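Local coordinates for protein enterotoxin type A (Staphylococcus aureus, PDB 1DYQ) that binds, in its natural form, MHC class II molecules through zinc-dependent and zinc-independent sites and T-cell receptors, activating T cells as a superantigen and causing staphylococcal food poisoning, at residues Val70-Ser74 and Tyr214-Lys218; Leu88-Tyr92 and Gln154-Gln159; Tyr168-Asn172 and Asp198-Ala202. The protein carries 3 engineered substitutions. The contacts are given in a common frame with arbitrary orientation. Numbering follows the deposited sequence.

Interaction 1. Residues Val70-Ser74 and Tyr214-Lys218; sequences VRFDS and YRDNK. Engineered in segment 70-74: Arg71 (natural residue Asp).
Two like-charged guanidinium groups come close here: NH2 of Arg71, an engineered residue (Asp in nature), lies 3.6 Å from NH1 of Arg215. Arg71 NH1 is hydrogen-bonded to Gln96 O, while Arg215 (chi1 t) directs NE at Asp73, making a straight salt bridge, Arg215 NE to Asp73 OD1 2.8 Å. From strand 67-71 the chain stays extended through Phe72 and bends at Asp73; Ser74 N-caps helix 75-81. CA atoms pair Phe72 with Arg215 (4.9 Å) and Asp73 with Asp216 (5.3 Å). The partner is a type I turn, Tyr214-Asn217, prolonged by an Asx turn from Asp216 OD1 to Lys218 N (3.1 Å). This beta-grasp loop thus docks where strand 67-71 leaves the OB-fold sheet, beside helix 75-81. Arg215 O receives a weak hydrogen bond from Asp73 N (3.0 Å) and a CA-H...O contact from Phe72 CA (3.5 Å). Apolar Phe72 (chi1 m) suits its buried place on Ile77 and Val78; its edge atom CE1 meets Asn217 OD1 (3.4 Å). Asparagine tolerates the left-handed conformation of Asn217, whose ND2 donates to Val112 O.

Interaction 2. Residues Leu88-Tyr92 and Gln154-Gln159; sequences LYGAY and QELDLQ
Strand 88-91 packs against helix 154-159 at a crossing angle of 48°, the short axes approaching to 7.8 Å; the nearest CA atoms are those of Tyr89 and Glu155, 5.8 Å apart. The strand is extended throughout, and the helix has helical phi/psi, with Leu158 N bonded to Gln154 O at 2.9 Å and a weak bond from Gln159 N to Glu155 O (3.5 Å). Tyr89 (chi1 t) points toward the helix and supplies the largest contact. Extended Glu155 (chi1 and chi2 t) lays its methylene CG over the ring face, 3.5 Å from the centroid and almost on the normal, a CH-pi contact; Leu158 CD1 meets the ring edge at Tyr89 CE1, 4.0 Å away, and Gln159 CG lies 3.5 Å from Tyr89 OH. Gly90 suits its position because Gln154 OE1 comes to 3.2 Å from Gly90 CA, where a CB would be crowded. Ala91 N donates a hydrogen bond to OE1 of Gln154 (3.1 Å; chi1 and chi2 t), whose NE2 donates to Tyr109 O. A water bridges Gln154 OE1 (3.0 Å) and Ala91 O (2.8 Å). The charged end of Glu155 is paired with Lys148, and Gln159 OE1 takes a bond from Lys145 N. The contact joins the OB-fold sheet to the long beta-grasp helix, and its chemistry implies a buried interface where long polar side chains lend aliphatic parts to packing while their polar ends are satisfied.

Interaction 3. Residues Tyr168-Asn172 and Asp198-Ala202; sequences YNLYN and DLFGA
Two turns face each other across a buried gap too wide for their backbones to meet, CA atoms coming no closer than 8.8 Å (Leu170 to Leu199) and 8.9 Å (Tyr171 to Phe200), so side chains must fill it. Each is a type I turn: Asn169-Asn172, starting where Asn169 leaves helix 153-168 with positive phi, and Asp198-Gly201, reinforced by an Asx turn from Asp198 OD1 to Phe200 N (2.8 Å). Leu170 (chi1 t, chi2 p) and Leu199 (chi1 m, chi2 t) both project into the gap, Leu170 CD2 to Leu199 CD1 4.3 Å. The flat ring of Phe200 (chi1 m) slides into the hollow between Leu170 and Tyr171: Phe200 CZ touches Leu170 CD1 at 3.7 Å and Leu170 O at 3.6 Å. Tyr171 (chi1 m) turns its edge to the Phe200 face in an offset edge-to-face pair, centroids 5.6 Å apart, planes at 79°, with Tyr171 CE1 to Phe200 CE1 at 3.8 Å. Beside the Phe200 ring, Tyr171 OH donates to Leu199 O (2.7 Å) and is also hydrogen-bonded to Arg161 of the helix; a tyrosine is long enough to span the gap and polar enough to satisfy this carbonyl. Leu164 packs against both leucines, and Leu24 and Leu27 of helix 23-32 cover Tyr171. The arrangement is a small hydrophobic core between beta-grasp loops, joining the end of the long helix to the turn after strand 195-198.

Interactions 1 and 2 both join the OB-fold domain to the beta-grasp domain and touch each other, centres 12 Å apart: Tyr214 OH lies 2.6 Å from Asp157 OD2, probably a hydrogen bond, and Tyr214 CD2 packs 3.4 Å from Gln154 CD. Both use the OB-fold sheet, through strands 67-71 and 86-91, with strand 105-114 between them. Interaction 3 lies within the beta-grasp domain, at the far end of helix 153-168 from interaction 2 (centres 16 Å apart, nearest atoms about 5 Å). Interactions 1 and 3 lie on opposite sides of the chain's centre, centres 22 Å and nearest atoms about 8 Å apart. None supplies a zinc ligand; the Leu199 side chain is about 10 Å from that of zinc ligand Asp228.

Interaction 1. Residues Val70-Ser74 and Tyr214-Lys218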
ATOM      1  N   VAL A  70       6.666   1.025  13.067  1.00 10.22           N
ATOM      2  CA  VAL A  70       5.938   0.096  12.169  1.00 10.21           C
ATOM      3  C   VAL A  70       4.949  -0.672  12.984  1.00  9.92           C
ATOM      4  O   VAL A  70       5.297  -1.272  14.039  1.00 11.09           O
ATOM      5  CB  VAL A  70       6.892  -0.839  11.426  1.00 10.60           C
ATOM      6  CG1 VAL A  70       6.088  -1.744  10.473  1.00 12.82           C
ATOM      7  CG2 VAL A  70       7.937  -0.057  10.659  1.00 13.42           C
ATOM      8  N   ARG A  71       3.684  -0.717  12.592  1.00  8.73           N
ATOM      9  CA  ARG A  71       2.605  -1.339  13.297  1.00  9.50           C
ATOM     10  C   ARG A  71       2.114  -2.625  12.594  1.00 10.56           C
ATOM     11  O   ARG A  71       2.029  -2.580  11.349  1.00 12.47           O
ATOM     12  CB  ARG A  71       1.394  -0.392  13.436  1.00 11.55           C
ATOM     13  CG  ARG A  71       1.726   0.945  14.080  1.00 11.60           C
ATOM     14  CD  ARG A  71       0.482   1.864  14.202  1.00 11.78           C
ATOM     15  NE  ARG A  71      -0.536   1.233  15.010  1.00 13.48           N
ATOM     16  CZ  ARG A  71      -1.791   1.624  15.164  1.00 15.19           C
ATOM     17  NH1 ARG A  71      -2.250   2.701  14.565  1.00 13.51           N
ATOM     18  NH2 ARG A  71      -2.613   0.883  15.932  1.00 14.90           N
ATOM     19  N   PHE A  72       1.971  -3.671  13.330  1.00 10.40           N
ATOM     20  CA  PHE A  72       1.513  -4.960  12.773  1.00 10.20           C
ATOM     21  C   PHE A  72       0.253  -5.430  13.490  1.00 13.14           C
ATOM     22  O   PHE A  72      -0.050  -5.068  14.621  1.00 14.41           O
ATOM     23  CB  PHE A  72       2.629  -5.997  12.950  1.00 10.30           C
ATOM     24  CG  PHE A  72       3.934  -5.653  12.344  1.00 11.30           C
ATOM     25  CD1 PHE A  72       4.205  -5.876  10.985  1.00 13.22           C
ATOM     26  CD2 PHE A  72       4.937  -5.040  13.086  1.00 13.15           C
ATOM     27  CE1 PHE A  72       5.426  -5.559  10.439  1.00 13.25           C
ATOM     28  CE2 PHE A  72       6.158  -4.718  12.545  1.00 17.03           C
ATOM     29  CZ  PHE A  72       6.425  -4.999  11.214  1.00 16.63           C
ATOM     30  N   ASP A  73      -0.425  -6.414  12.869  1.00 12.98           N
ATOM     31  CA  ASP A  73      -1.648  -6.948  13.406  1.00 13.79           C
ATOM     32  C   ASP A  73      -1.439  -7.839  14.628  1.00 14.94           C
ATOM     33  O   ASP A  73      -2.400  -7.950  15.420  1.00 18.53           O
ATOM     34  CB  ASP A  73      -2.360  -7.840  12.357  1.00 15.80           C
ATOM     35  CG  ASP A  73      -3.269  -7.142  11.426  1.00 17.12           C
ATOM     36  OD1 ASP A  73      -3.553  -5.942  11.518  1.00 17.41           O
ATOM     37  OD2 ASP A  73      -3.736  -7.850  10.444  1.00 18.77           O
ATOM     38  N   SER A  74      -0.357  -8.566  14.705  1.00 14.13           N
ATOM     39  CA  SER A  74      -0.197  -9.613  15.697  1.00 13.33           C
ATOM     40  C   SER A  74       1.236  -9.888  16.071  1.00 13.68           C
ATOM     41  O   SER A  74       2.190  -9.460  15.448  1.00 14.11           O
ATOM     42  CB  SER A  74      -0.794 -10.929  15.076  1.00 17.11           C
ATOM     43  OG  SER A  74       0.118 -11.391  14.070  1.00 19.22           O
ATOM     44  N   TYR A 214      -3.102  -2.673   5.310  1.00 12.24           N
ATOM     45  CA  TYR A 214      -1.748  -3.148   5.128  1.00 11.52           C
ATOM     46  C   TYR A 214      -1.101  -3.609   6.442  1.00 12.35           C
ATOM     47  O   TYR A 214       0.011  -4.134   6.420  1.00 11.71           O
ATOM     48  CB  TYR A 214      -0.873  -2.098   4.495  1.00 11.38           C
ATOM     49  CG  TYR A 214      -1.314  -1.542   3.150  1.00 10.82           C
ATOM     50  CD1 TYR A 214      -1.985  -2.379   2.252  1.00 12.62           C
ATOM     51  CD2 TYR A 214      -1.123  -0.233   2.831  1.00 12.01           C
ATOM     52  CE1 TYR A 214      -2.376  -1.846   1.011  1.00 10.87           C
ATOM     53  CE2 TYR A 214      -1.496   0.303   1.598  1.00 12.30           C
ATOM     54  CZ  TYR A 214      -2.143  -0.569   0.704  1.00 12.31           C
ATOM     55  OH  TYR A 214      -2.593   0.014  -0.469  1.00 11.52           O
ATOM     56  N   ARG A 215      -1.825  -3.502   7.541  1.00 12.35           N
ATOM     57  CA  ARG A 215      -1.266  -3.868   8.855  1.00 11.89           C
ATOM     58  C   ARG A 215      -1.042  -5.325   9.018  1.00 12.97           C
ATOM     59  O   ARG A 215      -0.304  -5.769   9.937  1.00 12.86           O
ATOM     60  CB  ARG A 215      -2.171  -3.282   9.957  1.00 12.13           C
ATOM     61  CG  ARG A 215      -1.426  -3.198  11.323  1.00 13.53           C
ATOM     62  CD  ARG A 215      -2.354  -2.538  12.351  1.00 12.67           C
ATOM     63  NE  ARG A 215      -3.331  -3.458  12.867  1.00 13.87           N
ATOM     64  CZ  ARG A 215      -4.124  -3.256  13.936  1.00 14.35           C
ATOM     65  NH1 ARG A 215      -4.063  -2.083  14.556  1.00 14.27           N
ATOM     66  NH2 ARG A 215      -4.960  -4.186  14.304  1.00 15.68           N
ATOM     67  N   ASP A 216      -1.646  -6.191   8.192  1.00 10.82           N
ATOM     68  CA  ASP A 216      -1.307  -7.601   8.193  1.00 13.43           C
ATOM     69  C   ASP A 216       0.063  -7.907   7.594  1.00 12.79           C
ATOM     70  O   ASP A 216       0.517  -9.060   7.648  1.00 14.69           O
ATOM     71  CB  ASP A 216      -2.395  -8.382   7.451  1.00 14.21           C
ATOM     72  CG  ASP A 216      -2.560  -8.047   5.995  1.00 19.41           C
ATOM     73  OD1 ASP A 216      -1.961  -7.158   5.387  1.00 15.13           O
ATOM     74  OD2 ASP A 216      -3.431  -8.767   5.364  1.00 23.24           O
ATOM     75  N   ASN A 217       0.717  -6.919   6.981  1.00 12.02           N
ATOM     76  CA  ASN A 217       1.989  -7.118   6.312  1.00 12.01           C
ATOM     77  C   ASN A 217       1.943  -8.332   5.383  1.00 13.09           C
ATOM     78  O   ASN A 217       2.864  -9.112   5.272  1.00 13.55           O
ATOM     79  CB  ASN A 217       3.142  -7.280   7.337  1.00 10.61           C
ATOM     80  CG  ASN A 217       4.463  -6.828   6.797  1.00 13.95           C
ATOM     81  OD1 ASN A 217       4.952  -5.730   7.085  1.00 16.22           O
ATOM     82  ND2 ASN A 217       5.128  -7.618   5.949  1.00 16.51           N
ATOM     83  N   LYS A 218       0.812  -8.396   4.619  1.00 11.57           N
ATOM     84  CA  LYS A 218       0.700  -9.504   3.655  1.00 13.53           C
ATOM     85  C   LYS A 218       1.815  -9.410   2.620  1.00 12.21           C
ATOM     86  O   LYS A 218       2.024  -8.355   2.002  1.00 13.11           O
ATOM     87  CB  LYS A 218      -0.672  -9.432   2.969  1.00 15.59           C
ATOM     88  CG  LYS A 218      -0.882 -10.503   1.923  1.00 19.31           C
ATOM     89  CD  LYS A 218      -1.089 -11.873   2.514  1.00 23.87           C
ATOM     90  CE  LYS A 218      -1.660 -12.806   1.407  1.00 27.26           C
ATOM     91  NZ  LYS A 218      -1.684 -14.207   1.903  1.00 31.51           N
TER

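Interaction 2. Residues Leu88-Tyr92 and Gln154-Gln159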
ATOM      1  N   LEU A  88      12.214  -1.980   3.888  1.00 13.25           N
ATOM      2  CA  LEU A  88      10.958  -1.272   4.129  1.00 12.70           C
ATOM      3  C   LEU A  88      10.440  -0.650   2.823  1.00 11.91           C
ATOM      4  O   LEU A  88      11.177  -0.116   2.032  1.00 11.65           O
ATOM      5  CB  LEU A  88      11.178  -0.116   5.129  1.00 13.66           C
ATOM      6  CG  LEU A  88      11.834  -0.568   6.466  1.00 15.38           C
ATOM      7  CD1 LEU A  88      12.056   0.729   7.297  1.00 18.58           C
ATOM      8  CD2 LEU A  88      10.954  -1.516   7.201  1.00 18.87           C
ATOM      9  N   TYR A  89       9.108  -0.729   2.676  1.00 10.47           N
ATOM     10  CA  TYR A  89       8.455  -0.023   1.566  1.00 10.59           C
ATOM     11  C   TYR A  89       6.992   0.222   1.967  1.00 10.38           C
ATOM     12  O   TYR A  89       6.184  -0.686   2.002  1.00 11.47           O
ATOM     13  CB  TYR A  89       8.484  -0.823   0.249  1.00 12.30           C
ATOM     14  CG  TYR A  89       8.065   0.001  -0.964  1.00 12.74           C
ATOM     15  CD1 TYR A  89       6.782   0.534  -1.078  1.00 13.21           C
ATOM     16  CD2 TYR A  89       8.951   0.206  -2.005  1.00 13.21           C
ATOM     17  CE1 TYR A  89       6.415   1.311  -2.170  1.00 13.35           C
ATOM     18  CE2 TYR A  89       8.597   0.971  -3.108  1.00 15.54           C
ATOM     19  CZ  TYR A  89       7.331   1.485  -3.196  1.00 13.84           C
ATOM     20  OH  TYR A  89       6.980   2.268  -4.280  1.00 15.81           O
ATOM     21  N   GLY A  90       6.731   1.442   2.465  1.00 10.90           N
ATOM     22  CA  GLY A  90       5.363   1.715   2.936  1.00 12.74           C
ATOM     23  C   GLY A  90       5.157   3.213   3.126  1.00 11.58           C
ATOM     24  O   GLY A  90       6.127   3.968   3.197  1.00 12.84           O
ATOM     25  N   ALA A  91       3.903   3.612   3.235  1.00 11.40           N
ATOM     26  CA  ALA A  91       3.595   5.040   3.384  1.00 11.40           C
ATOM     27  C   ALA A  91       3.470   5.321   4.897  1.00  9.42           C
ATOM     28  O   ALA A  91       2.687   4.679   5.572  1.00 12.05           O
ATOM     29  CB  ALA A  91       2.204   5.296   2.751  1.00 12.13           C
ATOM     30  N   TYR A  92       4.143   6.392   5.316  1.00 10.49           N
ATOM     31  CA  TYR A  92       4.095   6.719   6.762  1.00 10.68           C
ATOM     32  C   TYR A  92       3.455   8.071   6.990  1.00 10.48           C
ATOM     33  O   TYR A  92       3.424   8.934   6.131  1.00 10.74           O
ATOM     34  CB  TYR A  92       5.527   6.718   7.330  1.00 11.69           C
ATOM     35  CG  TYR A  92       6.460   7.755   6.758  1.00 10.69           C
ATOM     36  CD1 TYR A  92       6.414   9.087   7.153  1.00 10.49           C
ATOM     37  CD2 TYR A  92       7.366   7.424   5.743  1.00 12.29           C
ATOM     38  CE1 TYR A  92       7.214  10.042   6.590  1.00 11.50           C
ATOM     39  CE2 TYR A  92       8.198   8.382   5.183  1.00 13.24           C
ATOM     40  CZ  TYR A  92       8.126   9.693   5.610  1.00 12.40           C
ATOM     41  OH  TYR A  92       8.937  10.638   5.044  1.00 14.14           O
ATOM     42  N   GLN A 154       1.318  -4.054  -0.131  1.00  9.96           N
ATOM     43  CA  GLN A 154       1.426  -2.617  -0.023  1.00  9.49           C
ATOM     44  C   GLN A 154       2.337  -1.997  -1.048  1.00 10.87           C
ATOM     45  O   GLN A 154       1.972  -1.021  -1.719  1.00 10.92           O
ATOM     46  CB  GLN A 154       1.861  -2.201   1.425  1.00 10.88           C
ATOM     47  CG  GLN A 154       2.140  -0.719   1.540  1.00 10.12           C
ATOM     48  CD  GLN A 154       2.301  -0.217   2.999  1.00  8.67           C
ATOM     49  OE1 GLN A 154       2.231   1.003   3.186  1.00  9.23           O
ATOM     50  NE2 GLN A 154       2.562  -1.121   3.886  1.00  9.17           N
ATOM     51  N   GLU A 155       3.543  -2.529  -1.260  1.00 10.14           N
ATOM     52  CA  GLU A 155       4.478  -1.996  -2.229  1.00 10.71           C
ATOM     53  C   GLU A 155       3.870  -1.966  -3.650  1.00 11.73           C
ATOM     54  O   GLU A 155       4.076  -1.019  -4.371  1.00 11.30           O
ATOM     55  CB  GLU A 155       5.797  -2.762  -2.226  1.00 11.38           C
ATOM     56  CG  GLU A 155       6.765  -2.369  -3.318  1.00 11.15           C
ATOM     57  CD  GLU A 155       8.132  -2.984  -3.190  1.00 14.60           C
ATOM     58  OE1 GLU A 155       8.516  -3.416  -2.076  1.00 14.04           O
ATOM     59  OE2 GLU A 155       8.854  -3.061  -4.220  1.00 15.73           O
ATOM     60  N   LEU A 156       3.186  -3.052  -3.983  1.00 11.98           N
ATOM     61  CA  LEU A 156       2.573  -3.151  -5.321  1.00 10.92           C
ATOM     62  C   LEU A 156       1.340  -2.265  -5.436  1.00 10.14           C
ATOM     63  O   LEU A 156       1.203  -1.567  -6.471  1.00 12.48           O
ATOM     64  CB  LEU A 156       2.147  -4.598  -5.594  1.00 12.46           C
ATOM     65  CG  LEU A 156       3.277  -5.641  -5.519  1.00 14.19           C
ATOM     66  CD1 LEU A 156       2.691  -7.017  -5.785  1.00 14.86           C
ATOM     67  CD2 LEU A 156       4.402  -5.305  -6.474  1.00 16.96           C
ATOM     68  N   ASP A 157       0.520  -2.204  -4.412  1.00 11.21           N
ATOM     69  CA  ASP A 157      -0.718  -1.412  -4.449  1.00 11.06           C
ATOM     70  C   ASP A 157      -0.438   0.066  -4.455  1.00 12.32           C
ATOM     71  O   ASP A 157      -1.069   0.834  -5.188  1.00 11.43           O
ATOM     72  CB  ASP A 157      -1.578  -1.845  -3.250  1.00 11.28           C
ATOM     73  CG  ASP A 157      -3.034  -1.461  -3.352  1.00 13.30           C
ATOM     74  OD1 ASP A 157      -3.513  -1.218  -4.496  1.00 13.03           O
ATOM     75  OD2 ASP A 157      -3.720  -1.397  -2.310  1.00 12.24           O
ATOM     76  N   LEU A 158       0.573   0.545  -3.709  1.00 12.35           N
ATOM     77  CA  LEU A 158       0.942   1.960  -3.770  1.00 10.29           C
ATOM     78  C   LEU A 158       1.338   2.346  -5.193  1.00 10.77           C
ATOM     79  O   LEU A 158       0.963   3.405  -5.700  1.00 12.44           O
ATOM     80  CB  LEU A 158       2.095   2.236  -2.788  1.00 12.22           C
ATOM     81  CG  LEU A 158       1.684   2.217  -1.307  1.00 11.79           C
ATOM     82  CD1 LEU A 158       2.972   2.270  -0.440  1.00 13.13           C
ATOM     83  CD2 LEU A 158       0.783   3.406  -0.993  1.00 12.18           C
ATOM     84  N   GLN A 159       2.139   1.491  -5.846  1.00 11.20           N
ATOM     85  CA  GLN A 159       2.593   1.825  -7.189  1.00 12.45           C
ATOM     86  C   GLN A 159       1.405   1.792  -8.164  1.00 11.72           C
ATOM     87  O   GLN A 159       1.308   2.743  -8.962  1.00 13.31           O
ATOM     88  CB  GLN A 159       3.681   0.901  -7.690  1.00 12.05           C
ATOM     89  CG  GLN A 159       5.014   1.005  -6.942  1.00 13.54           C
ATOM     90  CD  GLN A 159       5.965  -0.081  -7.496  1.00 12.46           C
ATOM     91  OE1 GLN A 159       6.469   0.092  -8.598  1.00 13.83           O
ATOM     92  NE2 GLN A 159       6.184  -1.092  -6.699  1.00 13.33           N
TER
HETATM   93  O   HOH W   1       1.430   2.145   5.839  1.00 11.45           O

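Interaction 3. Residues Tyr168-Asn172 and Asp198-Ala202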
ATOM      1  N   TYR A 168      -6.014   8.060 -14.736  1.00 15.81           N
ATOM      2  CA  TYR A 168      -7.452   8.117 -14.713  1.00 15.85           C
ATOM      3  C   TYR A 168      -8.049   9.067 -13.696  1.00 18.01           C
ATOM      4  O   TYR A 168      -9.294   9.171 -13.628  1.00 18.57           O
ATOM      5  CB  TYR A 168      -8.042   6.703 -14.456  1.00 17.50           C
ATOM      6  CG  TYR A 168      -7.602   5.712 -15.511  1.00 20.95           C
ATOM      7  CD1 TYR A 168      -8.278   5.673 -16.729  1.00 23.28           C
ATOM      8  CD2 TYR A 168      -6.485   4.902 -15.346  1.00 19.24           C
ATOM      9  CE1 TYR A 168      -7.866   4.800 -17.727  1.00 22.21           C
ATOM     10  CE2 TYR A 168      -6.065   4.049 -16.341  1.00 20.68           C
ATOM     11  CZ  TYR A 168      -6.768   4.008 -17.535  1.00 22.54           C
ATOM     12  OH  TYR A 168      -6.346   3.158 -18.533  1.00 22.64           O
ATOM     13  N   ASN A 169      -7.248   9.813 -12.941  1.00 15.75           N
ATOM     14  CA  ASN A 169      -7.797  10.717 -11.913  1.00 16.43           C
ATOM     15  C   ASN A 169      -8.715   9.986 -10.968  1.00 15.22           C
ATOM     16  O   ASN A 169      -9.756  10.449 -10.507  1.00 15.89           O
ATOM     17  CB  ASN A 169      -8.555  11.893 -12.573  1.00 17.11           C
ATOM     18  CG  ASN A 169      -7.683  12.673 -13.511  1.00 23.00           C
ATOM     19  OD1 ASN A 169      -6.534  12.974 -13.246  1.00 22.61           O
ATOM     20  ND2 ASN A 169      -8.255  13.039 -14.677  1.00 27.55           N
ATOM     21  N   LEU A 170      -8.280   8.805 -10.486  1.00 15.05           N
ATOM     22  CA  LEU A 170      -9.106   7.908  -9.722  1.00 15.30           C
ATOM     23  C   LEU A 170      -9.817   8.500  -8.529  1.00 13.48           C
ATOM     24  O   LEU A 170     -10.997   8.275  -8.251  1.00 13.20           O
ATOM     25  CB  LEU A 170      -8.224   6.710  -9.267  1.00 15.40           C
ATOM     26  CG  LEU A 170      -8.926   5.632  -8.494  1.00 15.79           C
ATOM     27  CD1 LEU A 170      -9.945   4.854  -9.343  1.00 16.28           C
ATOM     28  CD2 LEU A 170      -7.904   4.641  -7.912  1.00 15.59           C
ATOM     29  N   TYR A 171      -9.044   9.285  -7.735  1.00 14.01           N
ATOM     30  CA  TYR A 171      -9.598   9.856  -6.517  1.00 13.97           C
ATOM     31  C   TYR A 171      -9.857  11.329  -6.617  1.00 16.09           C
ATOM     32  O   TYR A 171     -10.003  12.025  -5.603  1.00 16.85           O
ATOM     33  CB  TYR A 171      -8.742   9.457  -5.314  1.00 14.09           C
ATOM     34  CG  TYR A 171      -8.675   7.971  -5.040  1.00 11.62           C
ATOM     35  CD1 TYR A 171      -9.819   7.202  -4.883  1.00 12.12           C
ATOM     36  CD2 TYR A 171      -7.435   7.336  -4.959  1.00 12.41           C
ATOM     37  CE1 TYR A 171      -9.747   5.834  -4.630  1.00 12.30           C
ATOM     38  CE2 TYR A 171      -7.359   5.974  -4.683  1.00 12.23           C
ATOM     39  CZ  TYR A 171      -8.508   5.242  -4.527  1.00 11.46           C
ATOM     40  OH  TYR A 171      -8.436   3.891  -4.275  1.00 12.67           O
ATOM     41  N   ASN A 172      -9.979  11.831  -7.861  1.00 16.40           N
ATOM     42  CA  ASN A 172     -10.448  13.200  -8.067  1.00 15.98           C
ATOM     43  C   ASN A 172     -11.965  13.240  -7.921  1.00 17.86           C
ATOM     44  O   ASN A 172     -12.655  12.237  -8.139  1.00 17.80           O
ATOM     45  CB  ASN A 172     -10.101  13.718  -9.470  1.00 16.96           C
ATOM     46  CG  ASN A 172      -8.727  14.322  -9.546  1.00 19.09           C
ATOM     47  OD1 ASN A 172      -7.920  14.105  -8.618  1.00 20.20           O
ATOM     48  ND2 ASN A 172      -8.419  15.047 -10.609  1.00 18.10           N
ATOM     49  N   ASP A 198     -11.252  -3.554  -3.160  1.00 14.63           N
ATOM     50  CA  ASP A 198     -12.196  -2.593  -3.817  1.00 14.03           C
ATOM     51  C   ASP A 198     -11.567  -1.224  -3.711  1.00 13.23           C
ATOM     52  O   ASP A 198     -11.227  -0.741  -2.624  1.00 16.11           O
ATOM     53  CB  ASP A 198     -13.535  -2.723  -3.107  1.00 14.50           C
ATOM     54  CG  ASP A 198     -14.582  -1.732  -3.596  1.00 15.53           C
ATOM     55  OD1 ASP A 198     -14.211  -0.790  -4.272  1.00 17.05           O
ATOM     56  OD2 ASP A 198     -15.772  -1.976  -3.275  1.00 19.53           O
ATOM     57  N   LEU A 199     -11.349  -0.554  -4.855  1.00 11.58           N
ATOM     58  CA  LEU A 199     -10.656   0.723  -4.861  1.00 12.62           C
ATOM     59  C   LEU A 199     -11.461   1.805  -4.157  1.00 11.96           C
ATOM     60  O   LEU A 199     -10.842   2.826  -3.816  1.00 14.23           O
ATOM     61  CB  LEU A 199     -10.308   1.138  -6.300  1.00 13.48           C
ATOM     62  CG  LEU A 199      -9.334   0.207  -7.024  1.00 14.16           C
ATOM     63  CD1 LEU A 199      -9.210   0.625  -8.510  1.00 13.71           C
ATOM     64  CD2 LEU A 199      -7.943   0.283  -6.397  1.00 15.03           C
ATOM     65  N   PHE A 200     -12.748   1.629  -3.985  1.00 14.11           N
ATOM     66  CA  PHE A 200     -13.607   2.562  -3.265  1.00 14.77           C
ATOM     67  C   PHE A 200     -14.256   1.927  -2.055  1.00 15.10           C
ATOM     68  O   PHE A 200     -15.271   2.410  -1.532  1.00 18.28           O
ATOM     69  CB  PHE A 200     -14.701   3.109  -4.211  1.00 16.50           C
ATOM     70  CG  PHE A 200     -14.141   3.905  -5.341  1.00 13.26           C
ATOM     71  CD1 PHE A 200     -13.697   5.211  -5.142  1.00 14.40           C
ATOM     72  CD2 PHE A 200     -13.959   3.361  -6.611  1.00 16.06           C
ATOM     73  CE1 PHE A 200     -13.193   5.965  -6.159  1.00 16.31           C
ATOM     74  CE2 PHE A 200     -13.451   4.113  -7.645  1.00 17.24           C
ATOM     75  CZ  PHE A 200     -13.057   5.426  -7.430  1.00 16.84           C
ATOM     76  N   GLY A 201     -13.636   0.885  -1.486  1.00 14.86           N
ATOM     77  CA  GLY A 201     -14.198   0.111  -0.434  1.00 14.67           C
ATOM     78  C   GLY A 201     -13.995   0.653   0.959  1.00 15.96           C
ATOM     79  O   GLY A 201     -14.681   0.212   1.889  1.00 18.83           O
ATOM     80  N   ALA A 202     -13.045   1.573   1.129  1.00 17.00           N
ATOM     81  CA  ALA A 202     -12.724   2.008   2.498  1.00 15.77           C
ATOM     82  C   ALA A 202     -13.516   3.188   2.980  1.00 17.15           C
ATOM     83  O   ALA A 202     -14.108   3.948   2.211  1.00 19.30           O
ATOM     84  CB  ALA A 202     -11.216   2.281   2.587  1.00 17.57           C
TER